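Local structure of 2-methyl-3-hydroxypyridine-5-carboxylic acid oxygenase (3ALJ) at residues E83-N88 with N198-W203; L182-M187 with I257-L262. The protein probably uses FAD and a reduced nicotinamide cofactor to oxygenate and open the pyridine ring of 2-methyl-3-hydroxypyridine-5-carboxylic acid, a step in vitamin B6 breakdown. All blocks are in the same frame, centred on the assembly; numbering follows the deposited sequence.

Contact 1. Residues E83-N88 with N198-W203; sequences ETWMHN and NTIDMW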
loop_
_atom_site.group_PDB
_atom_site.type_symbol
_atom_site.label_atom_id
_atom_site.label_comp_id
_atom_site.label_asym_id
_atom_site.label_seq_id
_atom_site.Cartn_x
_atom_site.Cartn_y
_atom_site.Cartn_z
ATOM N N GLU A 83 -14.137 -4.050 13.306
ATOM C CA GLU A 83 -14.279 -4.345 14.746
ATOM C C GLU A 83 -12.862 -4.401 15.416
ATOM O O GLU A 83 -11.929 -4.856 14.776
ATOM C CB GLU A 83 -15.062 -5.623 14.919
ATOM C CG GLU A 83 -15.276 -5.996 16.379
ATOM C CD GLU A 83 -16.217 -7.199 16.551
ATOM O OE1 GLU A 83 -16.438 -7.951 15.588
ATOM O OE2 GLU A 83 -16.588 -7.440 17.718
ATOM N N THR A 84 -12.759 -3.947 16.645
ATOM C CA THR A 84 -11.547 -4.089 17.435
ATOM C C THR A 84 -11.823 -4.878 18.664
ATOM O O THR A 84 -12.863 -4.589 19.381
ATOM C CB THR A 84 -11.053 -2.685 17.792
ATOM O OG1 THR A 84 -10.793 -1.991 16.573
ATOM C CG2 THR A 84 -9.681 -2.719 18.523
ATOM N N TRP A 85 -10.951 -5.850 18.962
ATOM C CA TRP A 85 -10.978 -6.537 20.298
ATOM C C TRP A 85 -9.748 -6.183 21.105
ATOM O O TRP A 85 -8.653 -6.061 20.551
ATOM C CB TRP A 85 -11.007 -8.056 20.129
ATOM C CG TRP A 85 -12.258 -8.614 19.487
ATOM C CD1 TRP A 85 -13.358 -7.964 19.055
ATOM C CD2 TRP A 85 -12.426 -10.054 19.200
ATOM N NE1 TRP A 85 -14.250 -8.903 18.528
ATOM C CE2 TRP A 85 -13.725 -10.183 18.607
ATOM C CE3 TRP A 85 -11.606 -11.202 19.396
ATOM C CZ2 TRP A 85 -14.228 -11.425 18.173
ATOM C CZ3 TRP A 85 -12.136 -12.478 18.974
ATOM C CH2 TRP A 85 -13.384 -12.537 18.339
ATOM N N MET A 86 -9.913 -6.151 22.412
ATOM C CA MET A 86 -8.805 -6.100 23.358
ATOM C C MET A 86 -8.986 -7.229 24.329
ATOM O O MET A 86 -10.058 -7.296 24.989
ATOM C CB MET A 86 -8.781 -4.778 24.139
ATOM C CG MET A 86 -7.734 -4.840 25.313
ATOM S SD MET A 86 -6.017 -5.215 24.759
ATOM C CE MET A 86 -5.777 -3.781 23.867
ATOM N N HIS A 87 -8.072 -8.176 24.421
ATOM C CA HIS A 87 -8.239 -9.324 25.353
ATOM C C HIS A 87 -9.560 -10.027 25.115
ATOM O O HIS A 87 -10.256 -10.413 26.070
ATOM C CB HIS A 87 -8.001 -8.882 26.814
ATOM C CG HIS A 87 -6.633 -8.294 27.062
ATOM N ND1 HIS A 87 -5.436 -8.844 26.594
ATOM C CD2 HIS A 87 -6.295 -7.189 27.743
ATOM C CE1 HIS A 87 -4.424 -8.047 26.946
ATOM N NE2 HIS A 87 -4.919 -7.041 27.640
ATOM N N ASN A 88 -9.913 -10.211 23.827
ATOM C CA ASN A 88 -11.146 -10.960 23.382
ATOM C C ASN A 88 -12.428 -10.236 23.682
ATOM O O ASN A 88 -13.525 -10.847 23.407
ATOM C CB ASN A 88 -11.176 -12.392 23.957
ATOM C CG ASN A 88 -9.898 -13.099 23.644
ATOM O OD1 ASN A 88 -9.486 -13.001 22.504
ATOM N ND2 ASN A 88 -9.270 -13.706 24.593
ATOM N N ASN A 198 -16.459 -9.761 9.376
ATOM C CA ASN A 198 -15.944 -8.446 9.832
ATOM C C ASN A 198 -14.395 -8.445 9.620
ATOM O O ASN A 198 -13.724 -9.455 9.689
ATOM C CB ASN A 198 -16.148 -8.242 11.366
ATOM C CG ASN A 198 -17.602 -8.062 11.798
ATOM O OD1 ASN A 198 -17.864 -7.931 13.046
ATOM N ND2 ASN A 198 -18.500 -8.084 10.889
ATOM N N THR A 199 -13.873 -7.176 9.533
ATOM C CA THR A 199 -12.476 -6.964 10.014
ATOM C C THR A 199 -12.566 -7.052 11.495
ATOM O O THR A 199 -13.446 -6.456 12.151
ATOM C CB THR A 199 -11.997 -5.552 9.633
ATOM O OG1 THR A 199 -11.630 -5.581 8.248
ATOM C CG2 THR A 199 -10.788 -5.183 10.508
ATOM N N ILE A 200 -11.630 -7.801 12.087
ATOM C CA ILE A 200 -11.491 -7.845 13.553
ATOM C C ILE A 200 -10.010 -7.673 13.864
ATOM O O ILE A 200 -9.149 -8.543 13.528
ATOM C CB ILE A 200 -11.989 -9.175 14.156
ATOM C CG1 ILE A 200 -13.383 -9.533 13.609
ATOM C CG2 ILE A 200 -12.076 -8.970 15.703
ATOM C CD1 ILE A 200 -13.829 -10.961 14.069
ATOM N N ASP A 201 -9.668 -6.574 14.542
ATOM C CA ASP A 201 -8.276 -6.320 14.987
ATOM C C ASP A 201 -8.172 -6.804 16.410
ATOM O O ASP A 201 -8.732 -6.177 17.326
ATOM C CB ASP A 201 -7.976 -4.809 14.858
ATOM C CG ASP A 201 -6.526 -4.554 15.048
ATOM O OD1 ASP A 201 -5.740 -5.539 15.185
ATOM O OD2 ASP A 201 -6.100 -3.380 15.043
ATOM N N MET A 202 -7.550 -7.981 16.564
ATOM C CA MET A 202 -7.584 -8.708 17.836
ATOM C C MET A 202 -6.296 -8.484 18.605
ATOM O O MET A 202 -5.238 -9.093 18.354
ATOM C CB MET A 202 -7.727 -10.217 17.579
ATOM C CG MET A 202 -8.921 -10.551 16.678
ATOM S SD MET A 202 -8.771 -12.246 16.110
ATOM C CE MET A 202 -10.440 -12.603 15.459
ATOM N N TRP A 203 -6.343 -7.514 19.540
ATOM C CA TRP A 203 -5.136 -7.139 20.325
ATOM C C TRP A 203 -5.061 -7.893 21.653
ATOM O O TRP A 203 -6.106 -8.201 22.327
ATOM C CB TRP A 203 -5.273 -5.683 20.744
ATOM C CG TRP A 203 -5.000 -4.701 19.579
ATOM C CD1 TRP A 203 -5.861 -4.307 18.589
ATOM C CD2 TRP A 203 -3.796 -3.977 19.389
ATOM N NE1 TRP A 203 -5.207 -3.349 17.816
ATOM C CE2 TRP A 203 -3.937 -3.139 18.285
ATOM C CE3 TRP A 203 -2.549 -3.982 20.045
ATOM C CZ2 TRP A 203 -2.902 -2.311 17.807
ATOM C CZ3 TRP A 203 -1.525 -3.145 19.591
ATOM C CH2 TRP A 203 -1.693 -2.336 18.503
HETATM O O HOH W 1 -8.251 -9.901 21.471
#

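Contact 2. Residues L182-M187 with I257-L262; sequences LIVPRM and IEAAKL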
loop_
_atom_site.group_PDB
_atom_site.type_symbol
_atom_site.label_atom_id
_atom_site.label_comp_id
_atom_site.label_asym_id
_atom_site.label_seq_id
_atom_site.Cartn_x
_atom_site.Cartn_y
_atom_site.Cartn_z
ATOM N N LEU A 182 -0.395 -13.332 5.723
ATOM C CA LEU A 182 -0.655 -14.560 4.977
ATOM C C LEU A 182 -2.094 -14.541 4.463
ATOM O O LEU A 182 -2.991 -13.870 4.991
ATOM C CB LEU A 182 -0.585 -15.802 5.901
ATOM C CG LEU A 182 0.608 -15.870 6.809
ATOM C CD1 LEU A 182 0.593 -16.917 7.886
ATOM C CD2 LEU A 182 1.807 -16.211 5.970
ATOM N N ILE A 183 -2.301 -15.304 3.353
ATOM C CA ILE A 183 -3.608 -15.683 2.853
ATOM C C ILE A 183 -3.853 -17.115 3.153
ATOM O O ILE A 183 -3.021 -18.004 2.771
ATOM C CB ILE A 183 -3.771 -15.369 1.348
ATOM C CG1 ILE A 183 -3.422 -13.919 0.940
ATOM C CG2 ILE A 183 -5.161 -15.766 0.870
ATOM C CD1 ILE A 183 -4.301 -12.815 1.698
ATOM N N VAL A 184 -4.989 -17.375 3.795
ATOM C CA VAL A 184 -5.480 -18.748 4.074
ATOM C C VAL A 184 -6.937 -18.842 3.642
ATOM O O VAL A 184 -7.636 -17.866 3.368
ATOM C CB VAL A 184 -5.341 -19.144 5.568
ATOM C CG1 VAL A 184 -3.846 -19.094 5.928
ATOM C CG2 VAL A 184 -6.126 -18.149 6.459
ATOM N N PRO A 185 -7.478 -20.055 3.512
ATOM C CA PRO A 185 -8.905 -20.215 3.302
ATOM C C PRO A 185 -9.745 -19.622 4.440
ATOM O O PRO A 185 -9.255 -19.565 5.595
ATOM C CB PRO A 185 -9.079 -21.781 3.232
ATOM C CG PRO A 185 -7.758 -22.287 2.979
ATOM C CD PRO A 185 -6.771 -21.346 3.650
ATOM N N ARG A 186 -10.937 -19.141 4.077
ATOM C CA ARG A 186 -11.848 -18.600 5.084
ATOM C C ARG A 186 -12.236 -19.564 6.216
ATOM O O ARG A 186 -12.412 -19.108 7.336
ATOM C CB ARG A 186 -13.105 -18.115 4.421
ATOM C CG ARG A 186 -12.884 -16.875 3.482
ATOM C CD ARG A 186 -12.737 -15.537 4.251
ATOM N NE ARG A 186 -13.805 -15.237 5.193
ATOM C CZ ARG A 186 -14.932 -14.619 4.897
ATOM N NH1 ARG A 186 -15.263 -14.161 3.671
ATOM N NH2 ARG A 186 -15.765 -14.386 5.895
ATOM N N MET A 187 -12.376 -20.867 5.895
ATOM C CA MET A 187 -12.831 -21.874 6.864
ATOM C C MET A 187 -14.098 -21.404 7.580
ATOM O O MET A 187 -14.219 -21.614 8.792
ATOM C CB MET A 187 -11.727 -22.192 7.893
ATOM C CG MET A 187 -10.295 -22.465 7.292
ATOM S SD MET A 187 -10.378 -23.814 6.103
ATOM C CE MET A 187 -10.565 -25.258 7.263
ATOM N N ILE A 257 -4.372 -23.383 11.581
ATOM C CA ILE A 257 -3.775 -24.661 11.144
ATOM C C ILE A 257 -3.425 -24.508 9.669
ATOM O O ILE A 257 -2.344 -24.974 9.252
ATOM C CB ILE A 257 -4.814 -25.797 11.407
ATOM C CG1 ILE A 257 -4.817 -26.101 12.912
ATOM C CG2 ILE A 257 -4.467 -27.085 10.558
ATOM C CD1 ILE A 257 -5.996 -27.018 13.342
ATOM N N GLU A 258 -4.291 -23.869 8.832
ATOM C CA GLU A 258 -3.935 -23.653 7.418
ATOM C C GLU A 258 -2.733 -22.744 7.299
ATOM O O GLU A 258 -1.809 -22.982 6.487
ATOM C CB GLU A 258 -5.076 -23.126 6.565
ATOM C CG GLU A 258 -6.346 -24.035 6.716
ATOM C CD GLU A 258 -6.067 -25.463 6.223
ATOM O OE1 GLU A 258 -5.343 -25.614 5.233
ATOM O OE2 GLU A 258 -6.531 -26.442 6.919
ATOM N N ALA A 259 -2.630 -21.739 8.191
ATOM C CA ALA A 259 -1.468 -20.844 8.119
ATOM C C ALA A 259 -0.146 -21.454 8.371
ATOM O O ALA A 259 0.912 -21.090 7.782
ATOM C CB ALA A 259 -1.680 -19.629 9.099
ATOM N N ALA A 260 -0.177 -22.415 9.318
ATOM C CA ALA A 260 1.034 -23.088 9.730
ATOM C C ALA A 260 1.626 -23.991 8.617
ATOM O O ALA A 260 2.835 -24.279 8.740
ATOM C CB ALA A 260 0.757 -23.900 11.036
ATOM N N LYS A 261 0.835 -24.313 7.605
ATOM C CA LYS A 261 1.356 -25.085 6.414
ATOM C C LYS A 261 2.206 -24.247 5.467
ATOM O O LYS A 261 2.836 -24.814 4.549
ATOM C CB LYS A 261 0.195 -25.637 5.635
ATOM C CG LYS A 261 -0.633 -26.574 6.496
ATOM C CD LYS A 261 -1.815 -26.972 5.710
ATOM C CE LYS A 261 -2.601 -28.068 6.506
ATOM N NZ LYS A 261 -3.893 -28.289 5.877
ATOM N N LEU A 262 2.193 -22.918 5.601
ATOM C CA LEU A 262 2.826 -22.034 4.637
ATOM C C LEU A 262 4.296 -21.827 4.959
ATOM O O LEU A 262 4.713 -21.070 5.861
ATOM C CB LEU A 262 2.054 -20.660 4.611
ATOM C CG LEU A 262 0.573 -20.696 4.181
ATOM C CD1 LEU A 262 -0.162 -19.338 4.406
ATOM C CD2 LEU A 262 0.517 -21.024 2.674
#

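Contact 1. Residues E83-N88 with N198-W203
Trp85 spreads its indole over Ile200, the CG2 methyl of Ile200 standing 3.5 Å from the centroid of the Trp85 five-membered ring and only 7° off its normal, a CH-pi contact over the face. Met202 runs alongside the same ring with its chain extended: its CG comes within 3.9 Å of Trp85 CE3, its CE methyl reaches CZ3, and its sulfur makes an oblique Met-aromatic contact. Phe251 meets the Trp85 ring edge-to-face. The rotation of the indole is further fixed by Glu83, whose CG lies anti to the backbone N (chi1 -179°); the extended chain carries the carboxylate to Trp85, and Glu83 OE2 takes a 2.9 Å hydrogen bond from Trp85 NE1, in the plane of the ring but from above that of the carboxylate. Ser90 OG also bonds this oxygen. With an alanine at Trp85, the Ile200 methyl would probably lose its aromatic cover and Glu83 OE2 the indole N-H. Glu83 is held from its backbone as well, N donating to Thr199 O and O accepting from Asp201 N at 2.8 Å. Further along, Trp203 sets its CB 3.7 Å from Met86 CE, and the edge of its ring lies beside Trp85 O, which accepts the Trp203 N-H at 2.9 Å. Its NE1 bonds weakly to Asp201 OD2, an oxygen also salt-bridged to Arg211. Trp203 O in turn receives His87 N, and a water joins it to Asn88 N. The two strand segments are parallel within 17°, their axes 4.5 Å apart. Strand 82-86 sits between 89-94 and 199-203 in a mixed sheet, while 199-203 continues antiparallel to 211-216.

Contact 2. Residues L182-M187 with I257-L262
Strand residue Val184 and helix residue Ala259 bring their CA atoms to 6.1 Å, and the two backbones exchange no hydrogen bonds, so the contact rests on apolar side chains. Alternation along the strand decides which ones: Leu182 and Val184 direct their CB atoms at residues 257-262, whereas that of Ile183 points away. Val184 CG1 comes 3.7 Å from Ala259 CA, close to the helix backbone, because the small alanine lets the branch in. The Ala259 methyl is itself touched from a second side chain, Leu182 CD1 lying 3.7 Å from Ala259 CB. Leu262, three residues beyond Ala259, completes the apolar group. Its CD1 stands 3.6 Å from Ile183 O and 3.9 Å from Leu182 CB, and also meets Val184 CG1; the two leucine side chains run antiparallel alongside each other. Toward its end the strand also meets Glu258. Pro185 CD packs at 3.8 Å on Glu258 CB, the proline and glutamate side chains lying roughly perpendicular, and Met187 SD lies 4.1 Å from Glu258 CG. Glu258 therefore offers its aliphatic part to the strand, while a bend at chi2 (-62°) takes the carboxylate toward Lys261, one turn on; Lys261 NZ forms a salt bridge of 3.1 Å to Glu258 OE1, approached on the syn side but tilted 28° out of the carboxylate plane. Leu222 and Leu224 of the neighbouring strand 221-228 extend the apolar surface round Val184. The arrangement is plain alpha/beta packing, helix 253-260 and the residues up to Leu262 lying against the end of strand 170-185, on the face of the mixed sheet opposite to Ile183, consistent with the substrate-domain sheet of flavoprotein aromatic hydroxylases.

From the N terminus the chain meets the four segments in the order 83-88, 182-187, 198-203, 257-262, so the loops the two contacts close cross instead of nesting. Contact 1 closes the first, 109 residues long, when 198-203 returns beside 83-88; strand 170-185 lies within that loop. Contact 2 closes the second, of 69 residues, which holds strands 199-203, 211-216 and 221-228. Both act on one mixed sheet: contact 1 joins two adjacent strands within it, contact 2 sets helix 253-260 and the residues up to Leu262 against it. Strands 211-216 and 221-228 separate the two sites, whose centres lie about 19 Å apart without touching.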